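Local coordinates for putative peptidyl-arginine deiminase family protein (Campylobacter jejuni subsp. jejuni serotype O:2, PDB 6B10), which probably hydrolyses agmatine to N-carbamoylputrescine and ammonia, a deiminase step on the route to putrescine in polyamine biosynthesis, at residues K45-V50 with H322-N327; G147-N152 with E184-K189; Q190-E195 with T246-L251. All coordinates share one frame; numbering follows the deposited sequence.

Overall arrangement
All three contacts are hydrogen-bond-free packing between short segments, and they become less buried from interaction 1 to interaction 3. Interaction 1, on the opposite side of the chain's centre from the other two, is fully buried and sets one aromatic edge against a serine hydroxyl and a cysteine sulfur. Interactions 2 and 3 lie about 13 Å apart between centres and touch through Asn152 and Phe248. They share the sheet of strands 149-151, 156-160 and 190-194: interaction 2 closes a helix end over it with two phenylalanines, whereas interaction 3 joins an edge strand to the turn leading into a strand of a neighbouring sheet. Both are nested inside the loop closed by interaction 1.

Interaction 1 of 3, residues K45-V50 with H322-N327; sequences KEFVKV and HCSCQN
Phe47 alone carries the helix side of this buried contact, reaching across to Ser324 and Cys325. Before it in the helix, the carbonyls of Lys45 and Glu46 accept the backbone N-H groups of Lys49 and Val50, within a regular helical turn from which Phe47 projects. Its CG stands anti to the backbone N (chi1 -175°), which carries the ring out from the helix and bridges a CA-to-CA separation of 10.3 Å from Ser324. The far rim of the ring does the touching. CE2 lies 3.6 Å from Ser324 OG and CZ lies 4.3 Å from Cys325 SG, both partners sitting at the ring edge near its plane. Neither is a hydrogen bond across the segments: the Ser324 hydroxyl is bonded to the carbonyl of Leu321, and the Cys325 sulfur meets the phenyl rim as an apolar neighbour. Leu24 and Val274 also pack against Phe47. Beyond Phe47 the helix continues to residue 52. Across from it, the chain enters strand 326-329, where Gln326 OE1 accepts a bond from Asn327 N, 2.9 Å away, in its carbonyl plane and on a lone pair. Helix 37-52 joins the parallel strands 19-25 and 56-61, a beta-alpha-beta crossover, and the C-terminal strand 326-329 adds antiparallel to 19-25, consistent with the closed alpha/beta propeller of the guanidino-modifying enzymes.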
loop_
_atom_site.group_PDB
_atom_site.type_symbol
_atom_site.label_atom_id
_atom_site.label_comp_id
_atom_site.label_asym_id
_atom_site.label_seq_id
_atom_site.Cartn_x
_atom_site.Cartn_y
_atom_site.Cartn_z
ATOM N N LYS A 45 -9.118 -0.353 15.169
ATOM C CA LYS A 45 -10.230 0.519 15.534
ATOM C C LYS A 45 -9.844 1.985 15.398
ATOM O O LYS A 45 -10.624 2.797 14.900
ATOM C CB LYS A 45 -10.694 0.226 16.964
ATOM C CG LYS A 45 -11.924 1.012 17.390
ATOM N N GLU A 46 -8.639 2.318 15.844
ATOM C CA GLU A 46 -8.138 3.681 15.748
ATOM C C GLU A 46 -7.965 4.071 14.283
ATOM O O GLU A 46 -8.410 5.136 13.859
ATOM C CB GLU A 46 -6.805 3.814 16.490
ATOM C CG GLU A 46 -6.405 5.251 16.791
ATOM C CD GLU A 46 -7.465 5.998 17.581
ATOM O OE1 GLU A 46 -7.997 5.423 18.559
ATOM O OE2 GLU A 46 -7.774 7.155 17.219
ATOM N N PHE A 47 -7.334 3.182 13.526
ATOM C CA PHE A 47 -7.059 3.395 12.103
ATOM C C PHE A 47 -8.366 3.572 11.330
ATOM O O PHE A 47 -8.515 4.516 10.547
ATOM C CB PHE A 47 -6.230 2.212 11.567
ATOM C CG PHE A 47 -5.768 2.350 10.133
ATOM C CD1 PHE A 47 -5.495 3.591 9.557
ATOM C CD2 PHE A 47 -5.555 1.211 9.370
ATOM C CE1 PHE A 47 -5.060 3.684 8.242
ATOM C CE2 PHE A 47 -5.112 1.298 8.058
ATOM C CZ PHE A 47 -4.870 2.539 7.492
ATOM N N VAL A 48 -9.321 2.682 11.596
ATOM C CA VAL A 48 -10.639 2.729 10.966
ATOM C C VAL A 48 -11.376 4.015 11.326
ATOM O O VAL A 48 -11.914 4.690 10.442
ATOM C CB VAL A 48 -11.505 1.512 11.363
ATOM C CG1 VAL A 48 -12.927 1.661 10.837
ATOM C CG2 VAL A 48 -10.894 0.224 10.827
ATOM N N LYS A 49 -11.395 4.356 12.615
ATOM C CA LYS A 49 -12.051 5.591 13.062
ATOM C C LYS A 49 -11.512 6.820 12.323
ATOM O O LYS A 49 -12.283 7.670 11.878
ATOM C CB LYS A 49 -11.899 5.792 14.581
ATOM C CG LYS A 49 -12.947 5.068 15.417
ATOM C CD LYS A 49 -12.846 5.418 16.896
ATOM N N VAL A 50 -10.188 6.906 12.202
ATOM C CA VAL A 50 -9.542 8.019 11.505
ATOM C C VAL A 50 -9.997 8.100 10.045
ATOM O O VAL A 50 -10.465 9.148 9.592
ATOM C CB VAL A 50 -8.003 7.907 11.583
ATOM C CG1 VAL A 50 -7.326 8.860 10.610
ATOM C CG2 VAL A 50 -7.531 8.201 13.003
ATOM N N HIS A 322 -0.029 0.871 5.191
ATOM C CA HIS A 322 -0.272 0.672 3.750
ATOM C C HIS A 322 -0.460 -0.806 3.409
ATOM O O HIS A 322 -1.310 -1.148 2.597
ATOM C CB HIS A 322 0.878 1.255 2.915
ATOM C CG HIS A 322 0.567 1.403 1.455
ATOM N ND1 HIS A 322 1.210 0.671 0.481
ATOM C CD2 HIS A 322 -0.303 2.210 0.801
ATOM C CE1 HIS A 322 0.746 1.012 -0.708
ATOM N NE2 HIS A 322 -0.175 1.945 -0.542
ATOM N N CYS A 323 0.339 -1.670 4.032
ATOM C CA CYS A 323 0.252 -3.122 3.821
ATOM C C CYS A 323 -1.094 -3.712 4.242
ATOM O O CYS A 323 -1.535 -4.715 3.692
ATOM C CB CYS A 323 1.363 -3.849 4.601
ATOM S SG CYS A 323 3.053 -3.416 4.129
ATOM N N SER A 324 -1.737 -3.094 5.224
ATOM C CA SER A 324 -2.993 -3.605 5.775
ATOM C C SER A 324 -4.260 -3.125 5.058
ATOM O O SER A 324 -5.364 -3.393 5.531
ATOM C CB SER A 324 -3.108 -3.185 7.234
ATOM O OG SER A 324 -3.580 -1.859 7.308
ATOM N N CYS A 325 -4.131 -2.407 3.948
ATOM C CA CYS A 325 -5.313 -1.877 3.290
ATOM C C CYS A 325 -5.176 -1.835 1.782
ATOM O O CYS A 325 -4.083 -1.991 1.233
ATOM C CB CYS A 325 -5.653 -0.494 3.845
ATOM S SG CYS A 325 -4.419 0.802 3.548
ATOM N N GLN A 326 -6.307 -1.673 1.112
ATOM C CA GLN A 326 -6.322 -1.514 -0.332
ATOM C C GLN A 326 -7.339 -0.440 -0.700
ATOM O O GLN A 326 -8.385 -0.309 -0.066
ATOM C CB GLN A 326 -6.643 -2.843 -1.014
ATOM C CG GLN A 326 -6.635 -2.810 -2.538
ATOM C CD GLN A 326 -5.305 -2.362 -3.125
ATOM O OE1 GLN A 326 -4.971 -1.173 -3.099
ATOM N NE2 GLN A 326 -4.543 -3.307 -3.664
ATOM N N ASN A 327 -7.013 0.335 -1.721
ATOM C CA ASN A 327 -7.865 1.427 -2.152
ATOM C C ASN A 327 -8.741 0.965 -3.303
ATOM O O ASN A 327 -8.290 0.222 -4.169
ATOM C CB ASN A 327 -7.003 2.626 -2.582
ATOM C CG ASN A 327 -5.920 2.947 -1.573
ATOM O OD1 ASN A 327 -4.833 2.364 -1.603
ATOM N ND2 ASN A 327 -6.220 3.856 -0.654
#

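Interaction 2 of 3, residues G147-N152 with E184-K189; sequences GSIDFN and EIFGLK
Phe151 and Phe186 form the tight centre of this contact. Phe151 CZ sits over the middle of the Phe186 ring, 3.4 Å above its plane, and comes within 3.5 Å of Phe186 CD1. The centroids are 4.8 Å apart with the planes inclined at 50°, an oblique pair. Ile185 CG2 lies against the opposite face of Phe186, toward the rim, so this buried ring is sandwiched. The Ile149 and Phe186 side chains come from opposite directions, and Ile149 CD1 meets Phe186 CZ at 3.8 Å. The other flank is looser and partly exposed. There Leu188 CD2 reaches the edge of the Phe151 ring, 3.9 Å from CE1, the two side chains crossing at about a right angle. Gly187, with positive phi, leaves the helical conformation between Phe186 and Leu188, both of which point toward strand 149-151. Met157 of the neighbouring strand backs Ile149, Phe151 and Leu188. The contact thus packs the end of helix 175-186, which leads into strand 190-194, against the mixed sheet of strands 149-151, 156-160 and 190-194, consistent with the pentein propeller fold of this family.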
loop_
_atom_site.group_PDB
_atom_site.type_symbol
_atom_site.label_atom_id
_atom_site.label_comp_id
_atom_site.label_asym_id
_atom_site.label_seq_id
_atom_site.Cartn_x
_atom_site.Cartn_y
_atom_site.Cartn_z
ATOM N N GLY A 147 1.850 -3.904 -2.845
ATOM C CA GLY A 147 2.948 -3.192 -2.191
ATOM C C GLY A 147 4.258 -3.148 -2.963
ATOM O O GLY A 147 5.176 -2.434 -2.569
ATOM N N SER A 148 4.363 -3.890 -4.066
ATOM C CA SER A 148 5.599 -3.901 -4.843
ATOM C C SER A 148 5.656 -2.838 -5.953
ATOM O O SER A 148 6.688 -2.697 -6.608
ATOM C CB SER A 148 5.844 -5.297 -5.423
ATOM O OG SER A 148 5.021 -5.513 -6.546
ATOM N N ILE A 149 4.570 -2.081 -6.142
ATOM C CA ILE A 149 4.500 -1.045 -7.185
ATOM C C ILE A 149 3.906 0.259 -6.643
ATOM O O ILE A 149 3.123 0.239 -5.701
ATOM C CB ILE A 149 3.663 -1.513 -8.402
ATOM C CG1 ILE A 149 2.297 -2.045 -7.948
ATOM C CG2 ILE A 149 4.427 -2.582 -9.174
ATOM C CD1 ILE A 149 1.343 -2.387 -9.071
ATOM N N ASP A 150 4.289 1.381 -7.252
ATOM C CA ASP A 150 3.822 2.709 -6.842
ATOM C C ASP A 150 3.744 3.617 -8.087
ATOM O O ASP A 150 4.688 3.665 -8.871
ATOM C CB ASP A 150 4.790 3.272 -5.797
ATOM C CG ASP A 150 4.247 4.483 -5.075
ATOM O OD1 ASP A 150 3.501 4.313 -4.094
ATOM O OD2 ASP A 150 4.592 5.616 -5.471
ATOM N N PHE A 151 2.627 4.324 -8.266
ATOM C CA PHE A 151 2.379 5.109 -9.487
ATOM C C PHE A 151 2.299 6.610 -9.227
ATOM O O PHE A 151 1.802 7.037 -8.185
ATOM C CB PHE A 151 1.067 4.685 -10.121
ATOM C CG PHE A 151 1.021 3.244 -10.514
ATOM C CD1 PHE A 151 1.639 2.814 -11.673
ATOM C CD2 PHE A 151 0.353 2.319 -9.727
ATOM C CE1 PHE A 151 1.592 1.491 -12.047
ATOM C CE2 PHE A 151 0.309 0.988 -10.092
ATOM C CZ PHE A 151 0.927 0.574 -11.258
ATOM N N ASN A 152 2.762 7.408 -10.184
ATOM C CA ASN A 152 2.636 8.853 -10.081
ATOM C C ASN A 152 1.434 9.384 -10.853
ATOM O O ASN A 152 1.130 10.567 -10.772
ATOM C CB ASN A 152 3.937 9.565 -10.491
ATOM C CG ASN A 152 4.102 9.714 -11.996
ATOM O OD1 ASN A 152 3.556 8.939 -12.786
ATOM N ND2 ASN A 152 4.876 10.717 -12.398
ATOM N N GLU A 184 2.770 -2.603 -20.501
ATOM C CA GLU A 184 1.575 -2.896 -21.284
ATOM C C GLU A 184 0.343 -3.030 -20.403
ATOM O O GLU A 184 -0.729 -2.538 -20.756
ATOM C CB GLU A 184 1.779 -4.166 -22.111
ATOM C CG GLU A 184 2.760 -3.955 -23.250
ATOM C CD GLU A 184 3.195 -5.242 -23.904
ATOM O OE1 GLU A 184 2.811 -6.330 -23.417
ATOM O OE2 GLU A 184 3.928 -5.155 -24.914
ATOM N N ILE A 185 0.510 -3.684 -19.259
ATOM C CA ILE A 185 -0.578 -3.881 -18.307
ATOM C C ILE A 185 -1.070 -2.562 -17.706
ATOM O O ILE A 185 -2.268 -2.366 -17.525
ATOM C CB ILE A 185 -0.138 -4.806 -17.156
ATOM C CG1 ILE A 185 0.087 -6.230 -17.671
ATOM C CG2 ILE A 185 -1.182 -4.817 -16.049
ATOM C CD1 ILE A 185 0.901 -7.105 -16.742
ATOM N N PHE A 186 -0.142 -1.666 -17.377
ATOM C CA PHE A 186 -0.498 -0.431 -16.684
ATOM C C PHE A 186 -0.445 0.820 -17.579
ATOM O O PHE A 186 -0.609 1.938 -17.093
ATOM C CB PHE A 186 0.399 -0.265 -15.448
ATOM C CG PHE A 186 0.075 -1.221 -14.338
ATOM C CD1 PHE A 186 -1.081 -1.061 -13.584
ATOM C CD2 PHE A 186 0.926 -2.275 -14.034
ATOM C CE1 PHE A 186 -1.390 -1.941 -12.560
ATOM C CE2 PHE A 186 0.626 -3.156 -13.009
ATOM C CZ PHE A 186 -0.535 -2.991 -12.271
ATOM N N GLY A 187 -0.228 0.632 -18.878
ATOM C CA GLY A 187 -0.144 1.750 -19.814
ATOM C C GLY A 187 0.963 2.734 -19.484
ATOM O O GLY A 187 0.791 3.943 -19.583
ATOM N N LEU A 188 2.112 2.213 -19.100
ATOM C CA LEU A 188 3.195 3.052 -18.588
ATOM C C LEU A 188 4.141 3.514 -19.691
ATOM O O LEU A 188 4.316 2.824 -20.686
ATOM C CB LEU A 188 3.985 2.279 -17.532
ATOM C CG LEU A 188 3.158 1.738 -16.371
ATOM C CD1 LEU A 188 3.959 0.729 -15.569
ATOM C CD2 LEU A 188 2.692 2.879 -15.487
ATOM N N LYS A 189 4.743 4.684 -19.501
ATOM C CA LYS A 189 5.838 5.125 -20.355
ATOM C C LYS A 189 7.202 4.865 -19.709
ATOM O O LYS A 189 8.205 4.831 -20.407
ATOM C CB LYS A 189 5.685 6.600 -20.739
ATOM C CG LYS A 189 5.924 7.607 -19.624
ATOM C CD LYS A 189 5.357 8.960 -20.031
ATOM C CE LYS A 189 5.684 10.048 -19.023
ATOM N NZ LYS A 189 4.795 11.230 -19.215
#

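Interaction 3 of 3, residues Q190-E195 with T246-L251; sequences QIIWLE and TGFDLL
Ile192 of the extended segment 190-195 faces Thr246, between helix 233-244 and strand 249-254; their CA atoms are 7.9 Å apart. Two beta-alpha-beta crossovers meet here, one running from strand 156-160 to 190-194 and the other from 219-224 through helix 233-244 to 249-254. Strand 190-194 is an edge strand of its sheet, and the contact joins two neighbouring three-stranded sheets, consistent with the pentein fold of this family. Gly247, with positive phi (88°), lies between Thr246 and Phe248, which both point toward the strand. No hydrogen bond links the two segments. The Thr246 methyl CG2 nestles against both arms of Ile192, 3.9 Å from CD1 and 3.9 Å from CG2, the two side chains crossing at about a right angle. Ile192 CG1 is anti to its carbonyl carbon (chi1 -63°), and this carries CD1 on to Phe248, where it meets the ring at its edge, 3.8 Å from CE2. Phe248 in turn makes an edge-to-face pair with Phe214. Ile192 also packs on Val156 and Leu158 of the adjoining strand. The polar branch of Thr246 is used within its own turn: OG1 is hydrogen-bonded to Leu243 O and also receives a long, weak bond from Phe248 N at 3.4 Å, nearly straight at 161°.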
loop_
_atom_site.group_PDB
_atom_site.type_symbol
_atom_site.label_atom_id
_atom_site.label_comp_id
_atom_site.label_asym_id
_atom_site.label_seq_id
_atom_site.Cartn_x
_atom_site.Cartn_y
_atom_site.Cartn_z
ATOM N N GLN A 190 7.241 4.651 -18.394
ATOM C CA GLN A 190 8.509 4.504 -17.688
ATOM C C GLN A 190 8.376 3.683 -16.406
ATOM O O GLN A 190 7.409 3.834 -15.657
ATOM C CB GLN A 190 9.070 5.891 -17.357
ATOM C CG GLN A 190 10.318 5.885 -16.488
ATOM C CD GLN A 190 10.874 7.283 -16.238
ATOM O OE1 GLN A 190 10.222 8.294 -16.512
ATOM N NE2 GLN A 190 12.082 7.342 -15.707
ATOM N N ILE A 191 9.359 2.823 -16.162
ATOM C CA ILE A 191 9.498 2.131 -14.884
ATOM C C ILE A 191 10.857 2.449 -14.289
ATOM O O ILE A 191 11.886 2.274 -14.941
ATOM C CB ILE A 191 9.372 0.604 -15.025
ATOM C CG1 ILE A 191 7.966 0.241 -15.518
ATOM C CG2 ILE A 191 9.667 -0.073 -13.693
ATOM C CD1 ILE A 191 7.754 -1.231 -15.791
ATOM N N ILE A 192 10.848 2.912 -13.045
ATOM C CA ILE A 192 12.062 3.153 -12.284
ATOM C C ILE A 192 12.316 1.909 -11.438
ATOM O O ILE A 192 11.547 1.597 -10.520
ATOM C CB ILE A 192 11.923 4.401 -11.400
ATOM C CG1 ILE A 192 11.716 5.631 -12.283
ATOM C CG2 ILE A 192 13.152 4.592 -10.526
ATOM C CD1 ILE A 192 11.184 6.839 -11.552
ATOM N N TRP A 193 13.381 1.192 -11.785
ATOM C CA TRP A 193 13.782 -0.016 -11.090
ATOM C C TRP A 193 14.840 0.334 -10.058
ATOM O O TRP A 193 15.977 0.622 -10.418
ATOM C CB TRP A 193 14.365 -1.018 -12.088
ATOM C CG TRP A 193 13.378 -1.587 -13.066
ATOM C CD1 TRP A 193 13.048 -1.085 -14.299
ATOM C CD2 TRP A 193 12.611 -2.783 -12.901
ATOM N NE1 TRP A 193 12.110 -1.899 -14.905
ATOM C CE2 TRP A 193 11.827 -2.944 -14.065
ATOM C CE3 TRP A 193 12.512 -3.734 -11.881
ATOM C CZ2 TRP A 193 10.957 -4.020 -14.233
ATOM C CZ3 TRP A 193 11.642 -4.800 -12.045
ATOM C CH2 TRP A 193 10.877 -4.935 -13.215
ATOM N N LEU A 194 14.476 0.318 -8.779
ATOM C CA LEU A 194 15.431 0.636 -7.716
ATOM C C LEU A 194 16.226 -0.592 -7.273
ATOM O O LEU A 194 15.648 -1.595 -6.857
ATOM C CB LEU A 194 14.729 1.238 -6.500
ATOM C CG LEU A 194 14.242 2.680 -6.586
ATOM C CD1 LEU A 194 13.663 3.061 -5.235
ATOM C CD2 LEU A 194 15.345 3.652 -6.978
ATOM N N GLU A 195 17.550 -0.485 -7.345
ATOM C CA GLU A 195 18.456 -1.569 -6.960
ATOM C C GLU A 195 18.701 -1.593 -5.455
ATOM O O GLU A 195 18.716 -2.662 -4.842
ATOM C CB GLU A 195 19.804 -1.423 -7.672
ATOM C CG GLU A 195 19.734 -1.411 -9.193
ATOM C CD GLU A 195 19.255 -2.728 -9.777
ATOM O OE1 GLU A 195 19.654 -3.791 -9.256
ATOM O OE2 GLU A 195 18.480 -2.698 -10.759
ATOM N N THR A 246 16.721 10.338 -11.069
ATOM C CA THR A 246 15.409 10.310 -11.730
ATOM C C THR A 246 14.902 11.697 -12.137
ATOM O O THR A 246 14.071 11.813 -13.032
ATOM C CB THR A 246 14.329 9.664 -10.837
ATOM O OG1 THR A 246 14.169 10.434 -9.638
ATOM C CG2 THR A 246 14.691 8.227 -10.480
ATOM N N GLY A 247 15.380 12.740 -11.465
ATOM C CA GLY A 247 14.895 14.101 -11.702
ATOM C C GLY A 247 13.673 14.509 -10.883
ATOM O O GLY A 247 13.288 15.683 -10.882
ATOM N N PHE A 248 13.046 13.559 -10.188
ATOM C CA PHE A 248 11.917 13.892 -9.334
ATOM C C PHE A 248 12.379 14.621 -8.090
ATOM O O PHE A 248 13.480 14.385 -7.607
ATOM C CB PHE A 248 11.118 12.632 -8.965
ATOM C CG PHE A 248 10.316 12.088 -10.112
ATOM C CD1 PHE A 248 9.201 12.771 -10.567
ATOM C CD2 PHE A 248 10.698 10.925 -10.760
ATOM C CE1 PHE A 248 8.467 12.296 -11.634
ATOM C CE2 PHE A 248 9.968 10.444 -11.833
ATOM C CZ PHE A 248 8.852 11.129 -12.272
ATOM N N ASP A 249 11.541 15.515 -7.579
ATOM C CA ASP A 249 11.808 16.143 -6.292
ATOM C C ASP A 249 11.779 15.065 -5.206
ATOM O O ASP A 249 10.996 14.109 -5.285
ATOM C CB ASP A 249 10.786 17.247 -5.997
ATOM C CG ASP A 249 10.927 18.448 -6.935
ATOM O OD1 ASP A 249 11.998 18.610 -7.558
ATOM O OD2 ASP A 249 9.963 19.236 -7.044
ATOM N N LEU A 250 12.657 15.199 -4.221
ATOM C CA LEU A 250 12.800 14.191 -3.175
ATOM C C LEU A 250 12.474 14.768 -1.813
ATOM O O LEU A 250 12.869 15.887 -1.505
ATOM C CB LEU A 250 14.214 13.622 -3.162
ATOM C CG LEU A 250 14.676 12.948 -4.455
ATOM C CD1 LEU A 250 16.118 12.494 -4.314
ATOM C CD2 LEU A 250 13.783 11.773 -4.835
ATOM N N LEU A 251 11.751 13.987 -1.012
ATOM C CA LEU A 251 11.402 14.339 0.358
ATOM C C LEU A 251 11.846 13.181 1.245
ATOM O O LEU A 251 11.533 12.029 0.958
ATOM C CB LEU A 251 9.891 14.594 0.466
ATOM C CG LEU A 251 9.306 15.100 1.792
ATOM C CD1 LEU A 251 8.071 15.969 1.557
ATOM C CD2 LEU A 251 8.951 13.944 2.726
#